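Local coordinates for B-cell lymphoma 3-encoded protein (Homo sapiens, PDB 1K1A) that regulates transcription of NF-kappa-B target genes, blocking nuclear entry of the p50 subunit in the cytoplasm and acting as a transcriptional activator in the nucleus, at residues 14-17 with 23-26; 27-32 with 37-42; 48-53 with 80-85; 65-70 with 99-104. All coordinates share one frame; numbering follows the deposited sequence.

Interaction 1 (14-17 with 23-26); sequences HIAV and PAVH
Ala16 and Val17 meet Ala24 and Val25 in a small, purely apolar helix-to-helix contact within the first ankyrin repeat, where helix 12-18 turns into helix 22-34 through a very short connection. The Ala16 and Val25 alpha carbons are the nearest pair, 5.7 Å apart, a spacing consistent with the small Ala16 side chain. Ala16 CB points toward helix 22-34 and sits 3.8 Å from Val25 CG2. Ala16 CB also meets Ala24 CB at 4.1 Å. Val25 adopts the rotamer with CG1 anti to the backbone N (chi1 169°), which leaves CG2 as the branch that reaches across. That branch rests on Ala16 and also touches Val17, methyl against methyl, with Val25 CG2 to Val17 CG2 at 4.1 Å. No hydrogen bond spans the contact. A polar link nearby is local: Asn21 OD1 accepts from the backbone N of Ala24. Beyond the pair, Val17 packs on Leu52 and Ala53 of helix 49-55 and on Val61 of helix 59-67, while Val25 leans on Leu64 of that latter helix.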
loop_
_atom_site.group_PDB
_atom_site.type_symbol
_atom_site.label_atom_id
_atom_site.label_comp_id
_atom_site.label_asym_id
_atom_site.label_seq_id
_atom_site.Cartn_x
_atom_site.Cartn_y
_atom_site.Cartn_z
ATOM N N HIS A 14 2.150 24.584 7.609
ATOM C CA HIS A 14 1.176 23.870 6.794
ATOM C C HIS A 14 0.906 24.664 5.526
ATOM O O HIS A 14 0.898 24.111 4.432
ATOM C CB HIS A 14 -0.128 23.649 7.562
ATOM C CG HIS A 14 0.012 22.723 8.731
ATOM N ND1 HIS A 14 -0.473 21.432 8.723
ATOM C CD2 HIS A 14 0.579 22.903 9.947
ATOM C CE1 HIS A 14 -0.203 20.853 9.878
ATOM N NE2 HIS A 14 0.425 21.726 10.643
ATOM N N ILE A 15 0.696 25.966 5.686
ATOM C CA ILE A 15 0.420 26.858 4.556
ATOM C C ILE A 15 1.568 26.899 3.550
ATOM O O ILE A 15 1.346 26.789 2.343
ATOM C CB ILE A 15 0.135 28.281 5.061
ATOM C CG1 ILE A 15 -1.059 28.297 6.013
ATOM C CG2 ILE A 15 -0.048 29.238 3.892
ATOM C CD1 ILE A 15 -2.349 27.815 5.409
ATOM N N ALA A 16 2.790 27.062 4.049
ATOM C CA ALA A 16 3.972 27.107 3.195
ATOM C C ALA A 16 4.072 25.851 2.331
ATOM O O ALA A 16 4.487 25.914 1.172
ATOM C CB ALA A 16 5.245 27.281 4.035
ATOM N N VAL A 17 3.665 24.711 2.893
ATOM C CA VAL A 17 3.733 23.450 2.165
ATOM C C VAL A 17 2.719 23.394 1.039
ATOM O O VAL A 17 3.070 23.119 -0.102
ATOM C CB VAL A 17 3.536 22.237 3.090
ATOM C CG1 VAL A 17 3.367 20.960 2.259
ATOM C CG2 VAL A 17 4.707 22.105 4.021
ATOM N N PRO A 23 11.409 27.649 -0.207
ATOM C CA PRO A 23 12.200 28.610 0.572
ATOM C C PRO A 23 11.532 28.983 1.901
ATOM O O PRO A 23 12.226 29.058 2.920
ATOM C CB PRO A 23 12.279 29.835 -0.354
ATOM C CG PRO A 23 12.125 29.279 -1.723
ATOM C CD PRO A 23 11.162 28.116 -1.579
ATOM N N ALA A 24 10.218 29.210 1.896
ATOM C CA ALA A 24 9.505 29.546 3.133
ATOM C C ALA A 24 9.524 28.365 4.106
ATOM O O ALA A 24 9.680 28.546 5.323
ATOM C CB ALA A 24 8.072 29.988 2.843
ATOM N N VAL A 25 9.389 27.161 3.562
ATOM C CA VAL A 25 9.427 25.953 4.381
ATOM C C VAL A 25 10.761 25.855 5.099
ATOM O O VAL A 25 10.811 25.619 6.309
ATOM C CB VAL A 25 9.218 24.697 3.528
ATOM C CG1 VAL A 25 9.527 23.427 4.338
ATOM C CG2 VAL A 25 7.794 24.671 2.994
ATOM N N HIS A 26 11.842 26.046 4.351
ATOM C CA HIS A 26 13.178 26.000 4.918
ATOM C C HIS A 26 13.315 27.023 6.049
ATOM O O HIS A 26 13.778 26.702 7.147
ATOM C CB HIS A 26 14.214 26.274 3.827
ATOM C CG HIS A 26 15.586 25.772 4.152
ATOM N ND1 HIS A 26 16.028 24.521 3.775
ATOM C CD2 HIS A 26 16.624 26.361 4.792
ATOM C CE1 HIS A 26 17.273 24.355 4.185
ATOM N NE2 HIS A 26 17.661 25.459 4.802
#

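Interaction 2 (27-32 with 37-42); sequences RLVNLF and RELDIY
Phe32, near the end of helix 22-34, is gripped by the chain that follows it, with Arg37 over one face of its ring and Leu39 beside its root. The close-packed part lies at this ring. The Arg37 guanidinium lies flat on it, planes 17° apart, and Arg37 CZ stands 3.9 Å from the centroid of the Phe32 ring, a cation-pi stack over the face. A bend in the arginine chain at chi3 (56°) folds the charged group back over the aromatic surface. The same residue pair is tied through the backbone, where Arg37 N donates to Phe32 O at 2.9 Å. At the ring edge, near its plane, the carbonyl Glu38 O comes to 3.4 Å from Phe32 CD2.

In the ankyrin fold such a segment leaves the second helix of a repeat and sets out on the projecting loop that leads to the next one; here it runs from helix 22-34 toward helix 49-55. On its inner side lies Leu39, whose CD2 touches Phe32 CB at 3.8 Å and, more lightly, Val29 CG2 at 4.3 Å. Leu39 and Val29 both continue onto Ala68, and Phe32 also packs on Leu13 of helix 12-18.

The outer side is looser. Arg37, although stacked on the ring, is itself exposed to solvent, and the CB of Glu38, another exposed residue, points away from the helix. Ile41, partly exposed, approaches the ring edge, although the modelled closeness of its CD1 is doubtful.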
loop_
_atom_site.group_PDB
_atom_site.type_symbol
_atom_site.label_atom_id
_atom_site.label_comp_id
_atom_site.label_asym_id
_atom_site.label_seq_id
_atom_site.Cartn_x
_atom_site.Cartn_y
_atom_site.Cartn_z
ATOM N N ARG A 27 12.912 28.258 5.776
ATOM C CA ARG A 27 12.997 29.314 6.780
ATOM C C ARG A 27 12.241 28.933 8.055
ATOM O O ARG A 27 12.767 29.060 9.171
ATOM C CB ARG A 27 12.458 30.627 6.208
ATOM C CG ARG A 27 12.012 31.645 7.253
ATOM C CD ARG A 27 11.700 33.034 6.670
ATOM N NE ARG A 27 10.282 33.279 6.369
ATOM C CZ ARG A 27 9.395 32.359 5.976
ATOM N NH1 ARG A 27 8.143 32.719 5.728
ATOM N NH2 ARG A 27 9.748 31.090 5.833
ATOM N N LEU A 28 11.018 28.446 7.881
ATOM C CA LEU A 28 10.171 28.038 8.997
ATOM C C LEU A 28 10.718 26.823 9.762
ATOM O O LEU A 28 10.576 26.730 10.987
ATOM C CB LEU A 28 8.757 27.742 8.500
ATOM C CG LEU A 28 7.911 28.965 8.165
ATOM C CD1 LEU A 28 6.629 28.540 7.469
ATOM C CD2 LEU A 28 7.598 29.742 9.430
ATOM N N VAL A 29 11.314 25.885 9.039
ATOM C CA VAL A 29 11.920 24.723 9.684
ATOM C C VAL A 29 13.073 25.166 10.601
ATOM O O VAL A 29 13.184 24.704 11.741
ATOM C CB VAL A 29 12.386 23.678 8.659
ATOM C CG1 VAL A 29 13.383 22.703 9.293
ATOM C CG2 VAL A 29 11.167 22.930 8.083
ATOM N N ASN A 30 13.896 26.088 10.109
ATOM C CA ASN A 30 14.973 26.662 10.912
ATOM C C ASN A 30 14.432 27.372 12.153
ATOM O O ASN A 30 14.962 27.211 13.251
ATOM C CB ASN A 30 15.824 27.627 10.071
ATOM C CG ASN A 30 16.643 26.910 9.013
ATOM O OD1 ASN A 30 16.994 25.735 9.169
ATOM N ND2 ASN A 30 16.944 27.607 7.921
ATOM N N LEU A 31 13.365 28.144 11.974
ATOM C CA LEU A 31 12.724 28.858 13.076
ATOM C C LEU A 31 12.165 27.905 14.136
ATOM O O LEU A 31 12.304 28.147 15.333
ATOM C CB LEU A 31 11.599 29.745 12.545
ATOM C CG LEU A 31 11.783 31.259 12.635
ATOM C CD1 LEU A 31 11.637 31.899 11.263
ATOM C CD2 LEU A 31 10.750 31.846 13.611
ATOM N N PHE A 32 11.529 26.828 13.685
ATOM C CA PHE A 32 10.947 25.839 14.591
ATOM C C PHE A 32 12.013 25.168 15.441
ATOM O O PHE A 32 11.843 25.008 16.653
ATOM C CB PHE A 32 10.181 24.765 13.807
ATOM C CG PHE A 32 8.746 25.115 13.535
ATOM C CD1 PHE A 32 8.394 26.392 13.130
ATOM C CD2 PHE A 32 7.747 24.165 13.685
ATOM C CE1 PHE A 32 7.069 26.717 12.875
ATOM C CE2 PHE A 32 6.422 24.484 13.435
ATOM C CZ PHE A 32 6.081 25.762 13.032
ATOM N N ARG A 37 10.477 23.610 18.832
ATOM C CA ARG A 37 9.143 23.213 18.384
ATOM C C ARG A 37 9.195 21.975 17.496
ATOM O O ARG A 37 10.107 21.821 16.686
ATOM C CB ARG A 37 8.464 24.352 17.626
ATOM C CG ARG A 37 8.504 25.687 18.332
ATOM C CD ARG A 37 8.027 26.843 17.476
ATOM N NE ARG A 37 6.679 26.625 16.960
ATOM C CZ ARG A 37 5.986 27.538 16.295
ATOM N NH1 ARG A 37 6.520 28.735 16.061
ATOM N NH2 ARG A 37 4.761 27.261 15.862
ATOM N N GLU A 38 8.209 21.098 17.661
ATOM C CA GLU A 38 8.081 19.903 16.840
ATOM C C GLU A 38 7.683 20.278 15.418
ATOM O O GLU A 38 6.955 21.246 15.209
ATOM C CB GLU A 38 7.009 18.977 17.421
ATOM C CG GLU A 38 7.363 18.358 18.759
ATOM C CD GLU A 38 8.477 17.334 18.646
ATOM O OE1 GLU A 38 8.245 16.255 18.057
ATOM O OE2 GLU A 38 9.591 17.611 19.135
ATOM N N LEU A 39 8.154 19.506 14.444
ATOM C CA LEU A 39 7.759 19.699 13.055
ATOM C C LEU A 39 6.481 18.926 12.778
ATOM O O LEU A 39 5.768 19.204 11.819
ATOM C CB LEU A 39 8.851 19.212 12.109
ATOM C CG LEU A 39 10.156 19.995 12.090
ATOM C CD1 LEU A 39 11.046 19.458 10.977
ATOM C CD2 LEU A 39 9.872 21.466 11.886
ATOM N N ASP A 40 6.204 17.935 13.619
ATOM C CA ASP A 40 5.008 17.121 13.464
ATOM C C ASP A 40 3.847 17.712 14.241
ATOM O O ASP A 40 3.354 17.111 15.198
ATOM C CB ASP A 40 5.272 15.683 13.904
ATOM C CG ASP A 40 6.152 14.927 12.919
ATOM O OD1 ASP A 40 6.024 15.167 11.693
ATOM O OD2 ASP A 40 6.992 14.073 13.275
ATOM N N ILE A 41 3.431 18.906 13.832
ATOM C CA ILE A 41 2.315 19.599 14.448
ATOM C C ILE A 41 1.064 19.389 13.613
ATOM O O ILE A 41 1.083 19.526 12.395
ATOM C CB ILE A 41 2.611 21.101 14.594
ATOM C CG1 ILE A 41 3.221 21.666 13.310
ATOM C CG2 ILE A 41 3.553 21.339 15.768
ATOM C CD1 ILE A 41 4.717 21.810 13.366
ATOM N N TYR A 42 -0.019 19.042 14.277
ATOM C CA TYR A 42 -1.275 18.762 13.598
ATOM C C TYR A 42 -2.144 20.003 13.387
ATOM O O TYR A 42 -2.190 20.883 14.242
ATOM C CB TYR A 42 -2.073 17.755 14.421
ATOM C CG TYR A 42 -1.536 16.338 14.400
ATOM C CD1 TYR A 42 -1.604 15.571 13.247
ATOM C CD2 TYR A 42 -0.997 15.757 15.546
ATOM C CE1 TYR A 42 -1.137 14.261 13.220
ATOM C CE2 TYR A 42 -0.529 14.442 15.533
ATOM C CZ TYR A 42 -0.610 13.702 14.359
ATOM O OH TYR A 42 -0.156 12.400 14.321
#

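Interaction 3 (48-53 with 80-85); sequences TPLHLA and QTAAHL
His51 and Leu50 of one ankyrin repeat meet Gln80, Ala82 and Leu85 of the next, joining the first turns of helices 49-55 and 82-88. Residues 48-51 spell the Thr-Pro-Leu-His signature of ankyrin repeats; residues 81-84 are its Thr-Ala-Ala-His variant, placed one repeat on. In the first shell, the imidazole of His51 is the main bridge. Leu85 points toward helix 49-55, and its CD1 lies 3.5 Å from His51 ND1 and 3.9 Å from His51 CB, meeting the ring obliquely. Farther out on the same ring, His51 CE1 comes to 3.7 Å from the backbone Gln80 O. On the other flank, Leu50 CD2 touches Ala82 CB at 4.3 Å, a lighter contact. With its CG anti to the backbone N (chi1 -180°), Leu50 extends in that direction, and behind it stand Val62 and Val66 of helix 59-67.

A second shell lies behind His51. Thr48 is the N-cap of helix 49-55: its OG1 accepts from His51 N at 3.3 Å with a nearly straight N-H (168°), which holds the backbone at His51, and that oxygen also lies over one face of the His51 ring, offset toward the rim. Thr81 holds the corresponding N-cap position in helix 82-88, though its bond to His84 N is weak and doubtful. Asp76 packs against both His51 and Leu85 from the loop between the repeats, and its OD1 receives the backbone N-H of Gln80. Beside the Leu85 methyl, His51 ND1 is buried without any polar partner in the model.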
loop_
_atom_site.group_PDB
_atom_site.type_symbol
_atom_site.label_atom_id
_atom_site.label_comp_id
_atom_site.label_asym_id
_atom_site.label_seq_id
_atom_site.Cartn_x
_atom_site.Cartn_y
_atom_site.Cartn_z
ATOM N N THR A 48 -0.035 16.590 9.554
ATOM C CA THR A 48 1.210 17.297 9.793
ATOM C C THR A 48 1.628 17.910 8.472
ATOM O O THR A 48 1.064 17.581 7.425
ATOM C CB THR A 48 2.313 16.337 10.251
ATOM O OG1 THR A 48 2.589 15.387 9.208
ATOM C CG2 THR A 48 1.847 15.472 11.430
ATOM N N PRO A 49 2.595 18.816 8.509
ATOM C CA PRO A 49 3.173 19.360 7.275
ATOM C C PRO A 49 3.694 18.271 6.323
ATOM O O PRO A 49 3.553 18.429 5.108
ATOM C CB PRO A 49 4.308 20.242 7.788
ATOM C CG PRO A 49 3.804 20.724 9.107
ATOM C CD PRO A 49 3.128 19.481 9.714
ATOM N N LEU A 50 4.236 17.167 6.856
ATOM C CA LEU A 50 4.733 16.091 6.003
ATOM C C LEU A 50 3.589 15.404 5.250
ATOM O O LEU A 50 3.714 15.108 4.055
ATOM C CB LEU A 50 5.550 15.065 6.811
ATOM C CG LEU A 50 6.150 13.866 6.051
ATOM C CD1 LEU A 50 7.072 14.330 4.908
ATOM C CD2 LEU A 50 6.896 12.969 7.001
ATOM N N HIS A 51 2.486 15.142 5.947
ATOM C CA HIS A 51 1.314 14.564 5.305
ATOM C C HIS A 51 0.945 15.450 4.125
ATOM O O HIS A 51 0.643 14.962 3.042
ATOM C CB HIS A 51 0.113 14.529 6.258
ATOM C CG HIS A 51 0.256 13.574 7.409
ATOM N ND1 HIS A 51 0.733 12.287 7.269
ATOM C CD2 HIS A 51 -0.061 13.715 8.718
ATOM C CE1 HIS A 51 0.725 11.686 8.445
ATOM N NE2 HIS A 51 0.253 12.532 9.342
ATOM N N LEU A 52 0.934 16.762 4.362
ATOM C CA LEU A 52 0.552 17.722 3.331
ATOM C C LEU A 52 1.521 17.749 2.151
ATOM O O LEU A 52 1.111 17.939 0.999
ATOM C CB LEU A 52 0.385 19.119 3.931
ATOM C CG LEU A 52 -0.913 19.284 4.726
ATOM C CD1 LEU A 52 -1.022 20.695 5.333
ATOM C CD2 LEU A 52 -2.107 18.974 3.839
ATOM N N ALA A 53 2.801 17.553 2.435
ATOM C CA ALA A 53 3.809 17.520 1.384
ATOM C C ALA A 53 3.570 16.346 0.444
ATOM O O ALA A 53 3.767 16.468 -0.760
ATOM C CB ALA A 53 5.195 17.451 1.976
ATOM N N GLN A 80 -3.240 6.870 8.516
ATOM C CA GLN A 80 -2.285 6.740 7.398
ATOM C C GLN A 80 -0.927 7.301 7.766
ATOM O O GLN A 80 -0.840 8.386 8.335
ATOM C CB GLN A 80 -2.787 7.494 6.156
ATOM C CG GLN A 80 -4.166 7.069 5.649
ATOM C CD GLN A 80 -4.112 5.871 4.720
ATOM O OE1 GLN A 80 -4.318 6.004 3.511
ATOM N NE2 GLN A 80 -3.832 4.705 5.276
ATOM N N THR A 81 0.134 6.561 7.443
ATOM C CA THR A 81 1.494 7.090 7.555
ATOM C C THR A 81 1.801 7.813 6.254
ATOM O O THR A 81 1.007 7.777 5.321
ATOM C CB THR A 81 2.543 5.965 7.751
ATOM O OG1 THR A 81 2.522 5.074 6.618
ATOM C CG2 THR A 81 2.184 5.057 8.960
ATOM N N ALA A 82 2.952 8.471 6.195
ATOM C CA ALA A 82 3.390 9.132 4.971
ATOM C C ALA A 82 3.400 8.149 3.793
ATOM O O ALA A 82 2.992 8.489 2.676
ATOM C CB ALA A 82 4.759 9.723 5.176
ATOM N N ALA A 83 3.863 6.930 4.050
ATOM C CA ALA A 83 3.934 5.901 3.018
ATOM C C ALA A 83 2.558 5.531 2.471
ATOM O O ALA A 83 2.399 5.368 1.258
ATOM C CB ALA A 83 4.659 4.659 3.536
ATOM N N HIS A 84 1.572 5.385 3.366
ATOM C CA HIS A 84 0.203 5.074 2.961
ATOM C C HIS A 84 -0.311 6.174 2.038
ATOM O O HIS A 84 -0.964 5.907 1.029
ATOM C CB HIS A 84 -0.759 5.020 4.172
ATOM C CG HIS A 84 -0.595 3.823 5.067
ATOM N ND1 HIS A 84 -1.184 2.600 4.804
ATOM C CD2 HIS A 84 -0.003 3.696 6.278
ATOM C CE1 HIS A 84 -0.917 1.761 5.791
ATOM N NE2 HIS A 84 -0.204 2.402 6.699
ATOM N N LEU A 85 -0.060 7.420 2.420
ATOM C CA LEU A 85 -0.568 8.559 1.651
ATOM C C LEU A 85 0.087 8.661 0.280
ATOM O O LEU A 85 -0.578 9.005 -0.702
ATOM C CB LEU A 85 -0.398 9.870 2.428
ATOM C CG LEU A 85 -1.280 10.028 3.670
ATOM C CD1 LEU A 85 -0.926 11.313 4.400
ATOM C CD2 LEU A 85 -2.764 10.024 3.281
#

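Interaction 4 (65-70 with 99-104); sequences LVTAGA and LDSAAP
Val66 lays its CG1 methyl across the backbone at the end of helix 92-101, 3.6 Å from Ser101 C and equally near to Ala102 N. With CG1 anti to the backbone N (chi1 176°), the valine presents this branch to the junction where the neighbouring helix gives way to loop, and the peptide between Ser101 and Ala102 lies against the methyl. Ser101 answers with its CB, which sits 3.7 Å from Val66 CG1. A second, more exposed point of touch flanks it: Thr67 CG2 to Ser101 CB at 3.9 Å. The methyl of Ala102 points away from segment 65-70 and stays on the fringe.

Helix 59-67 belongs to ankyrin repeat 2 and helix 92-101 to repeat 3, so this is packing between successive repeats at the ends of those helices. A Schellman motif at Gly69 follows helix 59-67; its positive phi (116°) goes with two bonds back into the last turn, Ala70 N to Leu65 O and Gly69 N to Val66 O, both 3.0 Å. In repeat 3, Asp100 OD1 forms a salt bridge with Arg138.

Neither hydroxyl bonds across the contact. Thr67 OG1 is hydrogen-bonded to Arg63 O, with Leu64 O also in bonding range, and Ser101 OG to Ala97 O, each in the preceding turn of its own helix. With the oxygens occupied there, threonine and serine meet the other repeat through carbon, and between these two segments only van der Waals contact remains.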
loop_
_atom_site.group_PDB
_atom_site.type_symbol
_atom_site.label_atom_id
_atom_site.label_comp_id
_atom_site.label_asym_id
_atom_site.label_seq_id
_atom_site.Cartn_x
_atom_site.Cartn_y
_atom_site.Cartn_z
ATOM N N LEU A 65 11.729 17.956 5.030
ATOM C CA LEU A 65 11.042 17.710 6.290
ATOM C C LEU A 65 11.535 16.449 6.988
ATOM O O LEU A 65 11.781 16.458 8.189
ATOM C CB LEU A 65 9.518 17.642 6.085
ATOM C CG LEU A 65 8.808 18.966 5.756
ATOM C CD1 LEU A 65 7.331 18.713 5.494
ATOM C CD2 LEU A 65 8.979 19.977 6.877
ATOM N N VAL A 66 11.677 15.366 6.233
ATOM C CA VAL A 66 12.136 14.108 6.824
ATOM C C VAL A 66 13.571 14.228 7.342
ATOM O O VAL A 66 13.868 13.831 8.471
ATOM C CB VAL A 66 11.995 12.947 5.846
ATOM C CG1 VAL A 66 12.578 11.656 6.458
ATOM C CG2 VAL A 66 10.506 12.754 5.506
ATOM N N THR A 67 14.447 14.832 6.543
ATOM C CA THR A 67 15.830 15.002 6.959
ATOM C C THR A 67 15.925 15.912 8.200
ATOM O O THR A 67 16.831 15.758 9.030
ATOM C CB THR A 67 16.708 15.521 5.785
ATOM O OG1 THR A 67 16.152 16.727 5.259
ATOM C CG2 THR A 67 16.632 14.574 4.597
ATOM N N ALA A 68 14.973 16.829 8.348
ATOM C CA ALA A 68 14.953 17.727 9.508
ATOM C C ALA A 68 14.375 17.098 10.789
ATOM O O ALA A 68 14.404 17.718 11.853
ATOM C CB ALA A 68 14.221 19.033 9.173
ATOM N N GLY A 69 13.825 15.889 10.684
ATOM C CA GLY A 69 13.324 15.196 11.864
ATOM C C GLY A 69 11.830 14.912 11.922
ATOM O O GLY A 69 11.330 14.386 12.934
ATOM N N ALA A 70 11.095 15.288 10.878
ATOM C CA ALA A 70 9.663 14.962 10.833
ATOM C C ALA A 70 9.509 13.448 10.701
ATOM O O ALA A 70 10.188 12.821 9.892
ATOM C CB ALA A 70 8.978 15.668 9.678
ATOM N N LEU A 99 11.365 7.039 1.482
ATOM C CA LEU A 99 12.190 5.869 1.758
ATOM C C LEU A 99 13.684 6.176 1.713
ATOM O O LEU A 99 14.457 5.559 2.439
ATOM C CB LEU A 99 11.845 4.716 0.805
ATOM C CG LEU A 99 10.388 4.225 0.797
ATOM C CD1 LEU A 99 10.235 3.100 -0.192
ATOM C CD2 LEU A 99 9.921 3.783 2.179
ATOM N N ASP A 100 14.081 7.138 0.883
ATOM C CA ASP A 100 15.486 7.527 0.780
ATOM C C ASP A 100 15.910 8.467 1.922
ATOM O O ASP A 100 17.074 8.463 2.331
ATOM C CB ASP A 100 15.789 8.204 -0.580
ATOM C CG ASP A 100 15.878 7.205 -1.751
ATOM O OD1 ASP A 100 15.600 5.990 -1.565
ATOM O OD2 ASP A 100 16.222 7.560 -2.903
ATOM N N SER A 101 14.975 9.267 2.436
ATOM C CA SER A 101 15.319 10.266 3.449
ATOM C C SER A 101 15.209 9.792 4.890
ATOM O O SER A 101 15.871 10.333 5.774
ATOM C CB SER A 101 14.491 11.546 3.262
ATOM O OG SER A 101 14.534 11.985 1.919
ATOM N N ALA A 102 14.366 8.794 5.135
ATOM C CA ALA A 102 14.145 8.324 6.501
ATOM C C ALA A 102 15.400 7.724 7.116
ATOM O O ALA A 102 16.161 7.024 6.450
ATOM C CB ALA A 102 12.989 7.327 6.553
ATOM N N ALA A 103 15.614 8.003 8.396
ATOM C CA ALA A 103 16.726 7.412 9.121
ATOM C C ALA A 103 16.488 5.911 9.289
ATOM O O ALA A 103 15.352 5.465 9.433
ATOM C CB ALA A 103 16.896 8.090 10.474
ATOM N N PRO A 104 17.558 5.126 9.237
ATOM C CA PRO A 104 17.436 3.674 9.377
ATOM C C PRO A 104 16.707 3.316 10.666
ATOM O O PRO A 104 17.003 3.881 11.716
ATOM C CB PRO A 104 18.891 3.203 9.422
ATOM C CG PRO A 104 19.653 4.277 8.668
ATOM C CD PRO A 104 18.955 5.562 9.025
#

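How the interactions relate
Interactions 1 and 2 come in series along the chain, share helix 22-34 and have centres about 10 Å apart. Interactions 3 and 4 alternate along it, each joining repeat 2 to repeat 3, with centres about 12 Å apart. All four lie on the same side of the chain's centre, and every pair touches except interactions 1 and 4, whose nearest atoms are about 4 Å apart: His14 of interaction 1 packs on Pro49 of interaction 3, as does Leu39 O of interaction 2, Asp40 meets Ala70 of interaction 4, and Leu65 meets Leu50. Contacts within a repeat thus continue into contacts between repeats, which is how an ankyrin domain becomes one elongated stack of helices.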